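PDB 3T24: porin from Pseudomonas aeruginosa, which forms a beta-barrel channel in the bacterial outer membrane that probably lets small carboxylate-containing solutes pass into the cell. Local coordinates for residues 95-100 with 131-136; 169-174 with 286-291. One frame throughout, in Å; residues are numbered along the deposited sequence.

Contact 1 of 2, residues 95-100 with 131-136; sequences DDYGEA and RLLPQT. With C8E ((hydroxyethyloxy)tri(ethyloxy)octane), chain N; SO4 (sulfate ion), chain F.
Tyr97, Gly98 and Glu99 of barrel strand 96-108 meet Leu132, Leu133 and Thr136 where a loop of this OprD-family porin folds against the inner face of the barrel wall. The apolar half centres on Tyr97. Its aromatic atom CE1 rests 3.6 Å from CD1 of Leu133, while the phenol oxygen OH ends 3.5 Å from CD2 of Leu132; both methyls approach the ring obliquely. Leu133 CD1 also comes within 4.0 Å of Gly98 CA, where no side chain intervenes; the backbone of Gly98 is in a conformation that would press a CB on the preceding carbonyl O. The polar half joins Glu99 and Thr136, which reach tip to tip. Thr136 OG1 donates to Glu99 OE2 over 2.7 Å, and OE2 accepts through its syn lone pair, on the side of the other carboxylate oxygen. Glu99 CG sits between the backbone N and carbonyl carbon (chi1 50°), and the chain runs extended beyond it to the loop. At the start of 131-136, Arg131 grips a sulfate, probably from the crystallisation liquor, with two nearly straight bonds: NE to O2 at 2.6 Å and NH2 to O3 at 2.7 Å. Ser130, Arg163 and Arg391 complete the anion site, consistent with a basic path for anionic solutes. On the strand's detergent side, Ala100 CB lies 3.6 Å from C13 of a C8E molecule. Strand 96-108 pairs with strand 58-73; strand 33-50 packs Ala42 against Tyr97 and Leu132, and Arg20 of strand 14-30 binds the carbonyls of Arg131 and Leu132.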
loop_
_atom_site.group_PDB
_atom_site.type_symbol
_atom_site.label_atom_id
_atom_site.label_comp_id
_atom_site.label_asym_id
_atom_site.label_seq_id
_atom_site.Cartn_x
_atom_site.Cartn_y
_atom_site.Cartn_z
ATOM N N ASP A 95 -6.005 3.562 23.888
ATOM C CA ASP A 95 -4.984 4.567 24.211
ATOM C C ASP A 95 -3.605 4.022 23.879
ATOM O O ASP A 95 -2.800 4.707 23.269
ATOM C CB ASP A 95 -5.037 5.034 25.664
ATOM C CG ASP A 95 -6.194 5.988 25.933
ATOM O OD1 ASP A 95 -6.820 6.456 24.958
ATOM O OD2 ASP A 95 -6.468 6.279 27.123
ATOM N N ASP A 96 -3.355 2.780 24.272
ATOM C CA ASP A 96 -2.116 2.096 23.929
ATOM C C ASP A 96 -2.440 0.889 23.086
ATOM O O ASP A 96 -3.337 0.121 23.411
ATOM C CB ASP A 96 -1.359 1.634 25.176
ATOM C CG ASP A 96 -1.148 2.746 26.171
ATOM O OD1 ASP A 96 -0.785 3.869 25.760
ATOM O OD2 ASP A 96 -1.355 2.503 27.378
ATOM N N TYR A 97 -1.686 0.717 22.013
ATOM C CA TYR A 97 -1.835 -0.444 21.165
ATOM C C TYR A 97 -0.512 -0.678 20.433
ATOM O O TYR A 97 0.426 0.105 20.558
ATOM C CB TYR A 97 -3.011 -0.242 20.175
ATOM C CG TYR A 97 -2.852 0.981 19.302
ATOM C CD1 TYR A 97 -2.283 0.884 18.039
ATOM C CD2 TYR A 97 -3.219 2.240 19.759
ATOM C CE1 TYR A 97 -2.100 2.010 17.241
ATOM C CE2 TYR A 97 -3.043 3.375 18.969
ATOM C CZ TYR A 97 -2.491 3.250 17.711
ATOM O OH TYR A 97 -2.317 4.364 16.925
ATOM N N GLY A 98 -0.447 -1.759 19.669
ATOM C CA GLY A 98 0.746 -2.103 18.933
ATOM C C GLY A 98 1.058 -3.583 19.080
ATOM O O GLY A 98 0.195 -4.382 19.463
ATOM N N GLU A 99 2.307 -3.943 18.794
ATOM C CA GLU A 99 2.710 -5.339 18.776
ATOM C C GLU A 99 4.221 -5.512 18.816
ATOM O O GLU A 99 4.988 -4.588 18.531
ATOM C CB GLU A 99 2.176 -6.018 17.518
ATOM C CG GLU A 99 2.499 -5.242 16.246
ATOM C CD GLU A 99 2.291 -6.059 14.981
ATOM O OE1 GLU A 99 2.140 -7.293 15.084
ATOM O OE2 GLU A 99 2.289 -5.473 13.878
ATOM N N ALA A 100 4.632 -6.720 19.177
ATOM C CA ALA A 100 6.022 -7.124 19.090
ATOM C C ALA A 100 6.057 -8.319 18.161
ATOM O O ALA A 100 5.212 -9.214 18.248
ATOM C CB ALA A 100 6.582 -7.478 20.471
ATOM N N ARG A 131 -0.951 5.106 8.195
ATOM C CA ARG A 131 -1.281 5.665 9.521
ATOM C C ARG A 131 -0.053 5.691 10.441
ATOM O O ARG A 131 1.055 5.942 9.990
ATOM C CB ARG A 131 -2.383 4.856 10.207
ATOM C CG ARG A 131 -3.691 4.789 9.464
ATOM C CD ARG A 131 -4.309 6.150 9.288
ATOM N NE ARG A 131 -5.432 6.084 8.362
ATOM C CZ ARG A 131 -6.708 6.121 8.730
ATOM N NH1 ARG A 131 -7.026 6.244 10.018
ATOM N NH2 ARG A 131 -7.662 6.049 7.804
ATOM N N LEU A 132 -0.248 5.412 11.729
ATOM C CA LEU A 132 0.866 5.486 12.687
ATOM C C LEU A 132 1.784 4.259 12.626
ATOM O O LEU A 132 2.990 4.379 12.531
ATOM C CB LEU A 132 0.345 5.662 14.116
ATOM C CG LEU A 132 1.410 5.971 15.180
ATOM C CD1 LEU A 132 2.085 7.336 14.939
ATOM C CD2 LEU A 132 0.811 5.909 16.603
ATOM N N LEU A 133 1.169 3.088 12.701
ATOM C CA LEU A 133 1.863 1.823 12.741
ATOM C C LEU A 133 1.453 0.982 11.523
ATOM O O LEU A 133 0.299 1.012 11.085
ATOM C CB LEU A 133 1.492 1.090 14.032
ATOM C CG LEU A 133 1.691 1.865 15.347
ATOM C CD1 LEU A 133 1.336 0.995 16.554
ATOM C CD2 LEU A 133 3.113 2.414 15.489
ATOM N N PRO A 134 2.407 0.246 10.963
ATOM C CA PRO A 134 2.141 -0.602 9.793
ATOM C C PRO A 134 1.219 -1.775 10.106
ATOM O O PRO A 134 1.190 -2.286 11.223
ATOM C CB PRO A 134 3.544 -1.116 9.391
ATOM C CG PRO A 134 4.362 -1.012 10.636
ATOM C CD PRO A 134 3.813 0.179 11.414
ATOM N N GLN A 135 0.436 -2.160 9.108
ATOM C CA GLN A 135 -0.270 -3.427 9.114
ATOM C C GLN A 135 0.791 -4.515 8.917
ATOM O O GLN A 135 1.677 -4.370 8.079
ATOM C CB GLN A 135 -1.275 -3.436 7.943
ATOM C CG GLN A 135 -2.054 -4.724 7.739
ATOM C CD GLN A 135 -2.871 -4.712 6.452
ATOM O OE1 GLN A 135 -2.385 -4.281 5.407
ATOM N NE2 GLN A 135 -4.125 -5.168 6.531
ATOM N N THR A 136 0.726 -5.590 9.698
ATOM C CA THR A 136 1.647 -6.702 9.513
ATOM C C THR A 136 0.885 -8.016 9.459
ATOM O O THR A 136 -0.276 -8.074 9.830
ATOM C CB THR A 136 2.656 -6.820 10.674
ATOM O OG1 THR A 136 1.963 -7.252 11.854
ATOM C CG2 THR A 136 3.377 -5.482 10.943
HETATM C C7 C8E N . 13.318 -4.213 19.282
HETATM C C8 C8E N . 12.073 -5.096 19.331
HETATM O O9 C8E N . 12.161 -5.992 20.419
HETATM C C10 C8E N . 10.906 -6.490 20.837
HETATM C C11 C8E N . 11.100 -8.001 20.874
HETATM O O12 C8E N . 10.200 -8.634 21.760
HETATM C C13 C8E N . 9.460 -9.625 21.080
HETATM C C14 C8E N . 8.471 -10.311 22.016
HETATM O O15 C8E N . 8.017 -11.478 21.364
HETATM C C16 C8E N . 6.852 -11.234 20.601
HETATM C C17 C8E N . 5.748 -12.197 21.021
HETATM O O18 C8E N . 5.378 -12.033 22.375
HETATM C C19 C8E N . 3.985 -12.186 22.563
HETATM C C20 C8E N . 3.667 -13.372 23.471
HETATM O O21 C8E N . 4.808 -14.185 23.658
HETATM S S SO4 F . -5.985 5.125 5.024
HETATM O O1 SO4 F . -5.579 4.920 3.635
HETATM O O2 SO4 F . -4.862 5.602 5.825
HETATM O O3 SO4 F . -7.037 6.127 5.138
HETATM O O4 SO4 F . -6.463 3.839 5.535
#

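Contact 2 of 2, residues 169-174 with 286-291; sequences EDMTIT and AYINGA
Thr174 and Tyr287 form the dense end of a contact between two loops that fold into the barrel and meet through a single beta bridge, Ile173 with Ile288. The carbonyl oxygen of Tyr287 is gripped twice by Thr174: by its backbone N at 2.9 Å, almost in line with the carbonyl, and by OG1, also at 2.9 Å, from well above the carbonyl plane. Because OG1 stands beside the backbone N (chi1 -51°), both donors can converge on one acceptor. The same residue covers the tyrosine ring in a CH-pi contact, Thr174 CB lying 4.0 Å from the ring centroid and 12° off its normal. Beside this end Ile173 CD1 packs on Ala286 CB at 4.1 Å. Water enters even here, one molecule joining Thr174 O to Tyr287 N and another tying Thr174 OG1 to Gly290 N and Ala291 O of the type II turn Ile288 to Ala291. Toward Thr172 the backbone hold continues: Asn289 N sends a straight N-H to Thr172 O over 2.8 Å, though from above the carbonyl plane. The side chains of these two residues are more loosely joined. They run alongside each other, Thr172 OG1 touching CB of Asn289 at 3.2 Å and taking a weak bond from ND2 at 3.3 Å, while a water links Thr172 N to Asn289 O. Tyr287 OH is held by Asp303. Around the contact, Tyr218 of strand 218-230 touches Ile173, Ala286 and Ile288, Phe192 of strand 192-200 lies against Met171 and Ile288, and Val160 of strand 150-161 touches Met171.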
loop_
_atom_site.group_PDB
_atom_site.type_symbol
_atom_site.label_atom_id
_atom_site.label_comp_id
_atom_site.label_asym_id
_atom_site.label_seq_id
_atom_site.Cartn_x
_atom_site.Cartn_y
_atom_site.Cartn_z
ATOM N N GLU A 169 -5.314 -11.468 14.054
ATOM C CA GLU A 169 -6.671 -11.939 13.850
ATOM C C GLU A 169 -6.866 -12.494 12.426
ATOM O O GLU A 169 -6.069 -12.218 11.518
ATOM C CB GLU A 169 -7.670 -10.806 14.155
ATOM C CG GLU A 169 -7.703 -9.704 13.072
ATOM C CD GLU A 169 -8.631 -8.521 13.408
ATOM O OE1 GLU A 169 -9.348 -8.060 12.501
ATOM O OE2 GLU A 169 -8.633 -8.041 14.564
ATOM N N ASP A 170 -7.919 -13.286 12.240
ATOM C CA ASP A 170 -8.243 -13.806 10.908
ATOM C C ASP A 170 -8.506 -12.660 9.931
ATOM O O ASP A 170 -8.995 -11.601 10.316
ATOM C CB ASP A 170 -9.450 -14.756 10.943
ATOM C CG ASP A 170 -9.135 -16.092 11.601
ATOM O OD1 ASP A 170 -7.956 -16.503 11.647
ATOM O OD2 ASP A 170 -10.082 -16.746 12.077
ATOM N N MET A 171 -8.180 -12.889 8.670
ATOM C CA MET A 171 -8.360 -11.895 7.622
ATOM C C MET A 171 -9.784 -11.850 7.051
ATOM O O MET A 171 -10.567 -12.798 7.184
ATOM C CB MET A 171 -7.363 -12.159 6.496
ATOM C CG MET A 171 -5.917 -11.952 6.922
ATOM S SD MET A 171 -4.733 -12.675 5.765
ATOM C CE MET A 171 -4.686 -14.339 6.420
ATOM N N THR A 172 -10.117 -10.736 6.418
ATOM C CA THR A 172 -11.368 -10.661 5.691
ATOM C C THR A 172 -11.117 -9.904 4.407
ATOM O O THR A 172 -9.979 -9.561 4.081
ATOM C CB THR A 172 -12.520 -9.961 6.479
ATOM O OG1 THR A 172 -12.126 -8.649 6.886
ATOM C CG2 THR A 172 -12.939 -10.752 7.714
ATOM N N ILE A 173 -12.196 -9.631 3.686
ATOM C CA ILE A 173 -12.095 -8.931 2.428
ATOM C C ILE A 173 -12.551 -7.490 2.627
ATOM O O ILE A 173 -13.393 -7.196 3.472
ATOM C CB ILE A 173 -12.958 -9.616 1.354
ATOM C CG1 ILE A 173 -12.468 -9.229 -0.040
ATOM C CG2 ILE A 173 -14.477 -9.260 1.559
ATOM C CD1 ILE A 173 -13.245 -9.895 -1.167
ATOM N N THR A 174 -11.983 -6.576 1.870
ATOM C CA THR A 174 -12.496 -5.215 1.896
ATOM C C THR A 174 -13.915 -5.192 1.334
ATOM O O THR A 174 -14.157 -5.666 0.227
ATOM C CB THR A 174 -11.615 -4.298 1.071
ATOM O OG1 THR A 174 -10.248 -4.477 1.478
ATOM C CG2 THR A 174 -12.050 -2.813 1.263
ATOM N N ALA A 286 -11.012 -7.010 -5.586
ATOM C CA ALA A 286 -10.866 -7.823 -4.366
ATOM C C ALA A 286 -9.497 -7.656 -3.695
ATOM O O ALA A 286 -8.453 -7.857 -4.339
ATOM C CB ALA A 286 -11.108 -9.296 -4.671
ATOM N N TYR A 287 -9.501 -7.289 -2.411
ATOM C CA TYR A 287 -8.239 -7.204 -1.639
ATOM C C TYR A 287 -8.434 -7.341 -0.134
ATOM O O TYR A 287 -9.507 -7.039 0.386
ATOM C CB TYR A 287 -7.425 -5.943 -1.981
ATOM C CG TYR A 287 -8.102 -4.600 -1.694
ATOM C CD1 TYR A 287 -7.625 -3.757 -0.695
ATOM C CD2 TYR A 287 -9.176 -4.163 -2.455
ATOM C CE1 TYR A 287 -8.214 -2.520 -0.452
ATOM C CE2 TYR A 287 -9.771 -2.930 -2.224
ATOM C CZ TYR A 287 -9.289 -2.111 -1.219
ATOM O OH TYR A 287 -9.882 -0.878 -0.975
ATOM N N ILE A 288 -7.398 -7.829 0.553
ATOM C CA ILE A 288 -7.492 -8.077 1.995
ATOM C C ILE A 288 -7.941 -6.823 2.724
ATOM O O ILE A 288 -7.447 -5.727 2.466
ATOM C CB ILE A 288 -6.155 -8.637 2.608
ATOM C CG1 ILE A 288 -5.856 -10.029 2.033
ATOM C CG2 ILE A 288 -6.223 -8.730 4.129
ATOM C CD1 ILE A 288 -4.383 -10.345 1.958
ATOM N N ASN A 289 -8.904 -6.997 3.620
ATOM C CA ASN A 289 -9.411 -5.887 4.391
ATOM C C ASN A 289 -8.297 -5.310 5.282
ATOM O O ASN A 289 -7.686 -6.036 6.049
ATOM C CB ASN A 289 -10.581 -6.344 5.247
ATOM C CG ASN A 289 -11.226 -5.199 5.982
ATOM O OD1 ASN A 289 -11.345 -4.110 5.452
ATOM N ND2 ASN A 289 -11.606 -5.423 7.212
ATOM N N GLY A 290 -8.048 -4.010 5.164
ATOM C CA GLY A 290 -6.985 -3.366 5.891
ATOM C C GLY A 290 -5.792 -3.087 4.996
ATOM O O GLY A 290 -5.036 -2.157 5.247
ATOM N N ALA A 291 -5.608 -3.879 3.945
ATOM C CA ALA A 291 -4.481 -3.619 3.066
ATOM C C ALA A 291 -4.841 -2.530 2.074
ATOM O O ALA A 291 -5.984 -2.088 2.036
ATOM C CB ALA A 291 -4.060 -4.884 2.341
HETATM O O HOH W 1 -7.999 -8.753 6.878
HETATM O O HOH W 2 -12.210 -6.209 -1.616
HETATM O O HOH W 3 -8.568 -2.404 3.018
#

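Contacts 1 and 2 have centres about 17 Å apart and follow one another along the chain, yet their loops touch. Gln135, which takes no part in the strand contact of 131-136, turns to the turn in 286-291: its NE2 lies 3.1 Å from Gly290 C and its OE1 3.2 Å from Ala291 CA. Gln162 joins the two further, its OE1 accepting from Gln135 NE2 and its NE2 donating to Asn289 O. Contact 1 lays a loop on the barrel wall; contact 2 joins two more loops beside it. Together they bring inward-folded segments near the arginine-rich sulfate site at Arg131, as expected where loops narrow a porin channel.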